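Local coordinates for uncharacterized HIT-like protein HP_0404 (Helicobacter pylori 26695, PDB 4ZGL) that probably hydrolyses adenosine 5'-monophosphoramidates as a HINT-type member of the histidine triad family, at residues A[34-42]-A[59-70]. Residues are numbered along the deposited sequence; the frame is centred on the assembly and turned at random.
Sequences KVHALVIPK and MTSFIFEVVEKL
V39 meets the helix with both of its methyls, and more of its surface is buried here than that of any other residue of 34-42 or 59-70. With CG1 anti to the backbone N (chi1 -179°), the two branches part company: CG1 goes to the M59, F62 and I63 side of the helix, CG2 to V66. V39 CG1 lies 3.6 Å from F62 CD2 and 4.3 Å from I63 CG1, and because it sits in the plane of the F62 ring, the methyl abuts an edge and covers no face. V39 CG2 meets V66 CG2 at 4.1 Å.

Two further apolar pairings flank this centre. Toward the start of the strand, the single branch L70 CD1 touches both V35 CG1, at 3.7 Å, and A37 CB, at 3.8 Å, thus spanning two inward-facing positions. Toward its end, M59 runs extended through chi2 and then bends at chi3 (-110°), carrying M59 CE to 3.6 Å from P41 CD.

No hydrogen bond links the segments, so packing alone joins them across the interface; the 356 Å² buried, both sides summed, comes with mainly apolar side-chain contacts. The axes of strand 36-41 and helix 59-70 approach to 9.9 Å, with their directions at 153°, so the helix lies roughly antiparallel over its strand.

The strand's backbone hydrogen bonds run within the sheet. Strand 36-41 bonds in this way to strands 23-27 and 96-100, while on its other face H36 NE2 bonds to H97 of the histidine triad motif. Helix 53-70 thus covers one face of the antiparallel sheet, V66 also reaching strands 16-19, 23-27 and 96-100, and I63 and F64 pack against F48 of the second subunit.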
# COMPACT_ATOMS: atom_id res chain seq x y z
N LYS A 34 -15.05 -6.92 -7.78
CA LYS A 34 -15.18 -7.54 -9.10
C LYS A 34 -13.88 -8.24 -9.51
O LYS A 34 -13.88 -9.42 -9.86
CB LYS A 34 -15.61 -6.48 -10.14
CG LYS A 34 -17.07 -6.00 -10.01
CD LYS A 34 -17.55 -5.35 -11.31
CE LYS A 34 -18.83 -4.56 -11.10
NZ LYS A 34 -18.82 -3.18 -11.69
N VAL A 35 -12.78 -7.51 -9.43
CA VAL A 35 -11.45 -8.10 -9.56
C VAL A 35 -10.73 -7.96 -8.22
O VAL A 35 -10.58 -6.85 -7.69
CB VAL A 35 -10.62 -7.42 -10.67
CG1 VAL A 35 -9.18 -7.91 -10.64
CG2 VAL A 35 -11.26 -7.68 -12.02
N HIS A 36 -10.29 -9.10 -7.68
CA HIS A 36 -9.55 -9.13 -6.43
C HIS A 36 -8.32 -10.01 -6.58
O HIS A 36 -8.42 -11.24 -6.61
CB HIS A 36 -10.43 -9.66 -5.30
CG HIS A 36 -9.77 -9.64 -3.96
ND1 HIS A 36 -10.43 -9.93 -2.78
CD2 HIS A 36 -8.50 -9.31 -3.61
CE1 HIS A 36 -9.59 -9.80 -1.77
NE2 HIS A 36 -8.41 -9.43 -2.24
N ALA A 37 -7.15 -9.38 -6.67
CA ALA A 37 -5.88 -10.09 -6.77
C ALA A 37 -5.03 -9.90 -5.51
O ALA A 37 -5.24 -8.97 -4.74
CB ALA A 37 -5.11 -9.61 -7.99
N LEU A 38 -4.08 -10.82 -5.32
CA LEU A 38 -3.13 -10.76 -4.22
C LEU A 38 -1.73 -10.75 -4.80
O LEU A 38 -1.44 -11.51 -5.71
CB LEU A 38 -3.29 -11.97 -3.31
CG LEU A 38 -4.60 -12.04 -2.51
CD1 LEU A 38 -4.83 -13.45 -2.01
CD2 LEU A 38 -4.58 -11.05 -1.36
N VAL A 39 -0.87 -9.87 -4.29
CA VAL A 39 0.53 -9.83 -4.70
C VAL A 39 1.40 -10.22 -3.51
O VAL A 39 1.34 -9.58 -2.45
CB VAL A 39 0.95 -8.43 -5.18
CG1 VAL A 39 2.41 -8.43 -5.61
CG2 VAL A 39 0.04 -7.98 -6.32
N ILE A 40 2.22 -11.25 -3.69
CA ILE A 40 3.06 -11.76 -2.60
C ILE A 40 4.52 -11.93 -3.01
O ILE A 40 4.82 -12.25 -4.17
CB ILE A 40 2.52 -13.03 -1.91
CG1 ILE A 40 2.60 -14.28 -2.80
CG2 ILE A 40 1.11 -12.74 -1.41
CD1 ILE A 40 2.40 -15.59 -2.06
N PRO A 41 5.43 -11.65 -2.07
CA PRO A 41 6.84 -11.92 -2.31
C PRO A 41 7.11 -13.40 -2.12
O PRO A 41 6.57 -14.00 -1.19
CB PRO A 41 7.54 -11.09 -1.23
CG PRO A 41 6.55 -11.03 -0.12
CD PRO A 41 5.22 -10.92 -0.80
N LYS A 42 7.89 -14.00 -3.01
CA LYS A 42 8.25 -15.41 -2.88
C LYS A 42 9.12 -15.64 -1.64
O LYS A 42 9.06 -16.70 -1.02
CB LYS A 42 8.98 -15.90 -4.13
CG LYS A 42 8.09 -16.01 -5.36
CD LYS A 42 8.90 -16.45 -6.56
CE LYS A 42 8.01 -16.91 -7.70
NZ LYS A 42 8.83 -17.46 -8.82
N MET A 59 8.61 -4.57 -6.04
CA MET A 59 7.21 -4.95 -5.91
C MET A 59 6.29 -3.91 -6.54
O MET A 59 5.29 -4.27 -7.16
CB MET A 59 6.82 -5.13 -4.44
CG MET A 59 5.43 -5.72 -4.25
SD MET A 59 5.01 -5.86 -2.50
CE MET A 59 5.02 -7.64 -2.26
N THR A 60 6.61 -2.64 -6.35
CA THR A 60 5.85 -1.54 -6.95
C THR A 60 5.85 -1.69 -8.46
O THR A 60 4.81 -1.53 -9.12
CB THR A 60 6.48 -0.19 -6.57
OG1 THR A 60 6.47 -0.04 -5.15
CG2 THR A 60 5.72 0.97 -7.21
N SER A 61 7.01 -2.01 -9.01
CA SER A 61 7.16 -2.29 -10.43
C SER A 61 6.29 -3.48 -10.83
O SER A 61 5.60 -3.43 -11.85
CB SER A 61 8.63 -2.59 -10.74
OG SER A 61 8.90 -2.39 -12.11
N PHE A 62 6.33 -4.53 -10.03
CA PHE A 62 5.52 -5.73 -10.26
C PHE A 62 4.02 -5.45 -10.15
O PHE A 62 3.23 -6.02 -10.90
CB PHE A 62 5.92 -6.82 -9.25
CG PHE A 62 5.26 -8.14 -9.50
CD1 PHE A 62 5.67 -8.95 -10.55
CD2 PHE A 62 4.23 -8.59 -8.68
CE1 PHE A 62 5.07 -10.18 -10.78
CE2 PHE A 62 3.63 -9.82 -8.90
CZ PHE A 62 4.04 -10.61 -9.95
N ILE A 63 3.64 -4.58 -9.22
CA ILE A 63 2.23 -4.21 -9.04
C ILE A 63 1.67 -3.51 -10.27
O ILE A 63 0.54 -3.79 -10.68
CB ILE A 63 2.03 -3.34 -7.78
CG1 ILE A 63 2.16 -4.20 -6.52
CG2 ILE A 63 0.66 -2.66 -7.79
CD1 ILE A 63 2.34 -3.41 -5.24
N PHE A 64 2.46 -2.63 -10.88
CA PHE A 64 2.07 -1.98 -12.12
C PHE A 64 1.84 -3.00 -13.23
O PHE A 64 0.94 -2.84 -14.06
CB PHE A 64 3.13 -0.96 -12.58
CG PHE A 64 3.34 0.19 -11.62
CD1 PHE A 64 2.28 0.75 -10.92
CD2 PHE A 64 4.61 0.74 -11.46
CE1 PHE A 64 2.49 1.81 -10.05
CE2 PHE A 64 4.82 1.80 -10.60
CZ PHE A 64 3.76 2.34 -9.89
N GLU A 65 2.65 -4.05 -13.26
CA GLU A 65 2.49 -5.11 -14.25
C GLU A 65 1.20 -5.91 -14.06
O GLU A 65 0.56 -6.30 -15.04
CB GLU A 65 3.69 -6.05 -14.25
CG GLU A 65 4.97 -5.40 -14.75
CD GLU A 65 6.17 -6.34 -14.70
OE1 GLU A 65 5.98 -7.57 -14.65
OE2 GLU A 65 7.32 -5.84 -14.73
N VAL A 66 0.82 -6.13 -12.81
CA VAL A 66 -0.39 -6.93 -12.58
C VAL A 66 -1.64 -6.13 -12.92
O VAL A 66 -2.45 -6.62 -13.68
CB VAL A 66 -0.49 -7.66 -11.25
CG1 VAL A 66 0.65 -8.67 -11.10
CG2 VAL A 66 -0.51 -6.68 -10.15
N VAL A 67 -1.77 -4.91 -12.38
CA VAL A 67 -2.95 -4.08 -12.66
C VAL A 67 -3.14 -3.81 -14.15
O VAL A 67 -4.27 -3.63 -14.62
CB VAL A 67 -2.94 -2.73 -11.92
CG1 VAL A 67 -3.08 -2.94 -10.42
CG2 VAL A 67 -1.70 -1.90 -12.26
N GLU A 68 -2.04 -3.78 -14.89
CA GLU A 68 -2.14 -3.55 -16.32
C GLU A 68 -2.53 -4.84 -17.04
O GLU A 68 -3.34 -4.81 -17.95
CB GLU A 68 -0.90 -2.84 -16.87
CG GLU A 68 -0.06 -3.65 -17.85
CD GLU A 68 1.16 -2.88 -18.33
OE1 GLU A 68 1.29 -1.67 -17.98
OE2 GLU A 68 1.98 -3.48 -19.07
N LYS A 69 -2.03 -5.99 -16.58
CA LYS A 69 -2.52 -7.28 -17.05
C LYS A 69 -4.01 -7.47 -16.75
O LYS A 69 -4.75 -7.97 -17.60
CB LYS A 69 -1.76 -8.43 -16.41
CG LYS A 69 -2.09 -9.77 -17.05
CD LYS A 69 -0.87 -10.65 -17.18
CE LYS A 69 -1.16 -11.94 -17.89
NZ LYS A 69 -2.27 -12.81 -17.43
N LEU A 70 -4.45 -7.10 -15.56
CA LEU A 70 -5.87 -7.20 -15.21
C LEU A 70 -6.73 -6.15 -15.90
O LEU A 70 -7.95 -6.29 -15.92
CB LEU A 70 -6.09 -7.14 -13.70
CG LEU A 70 -5.37 -8.20 -12.86
CD1 LEU A 70 -5.53 -7.90 -11.37
CD2 LEU A 70 -5.90 -9.58 -13.18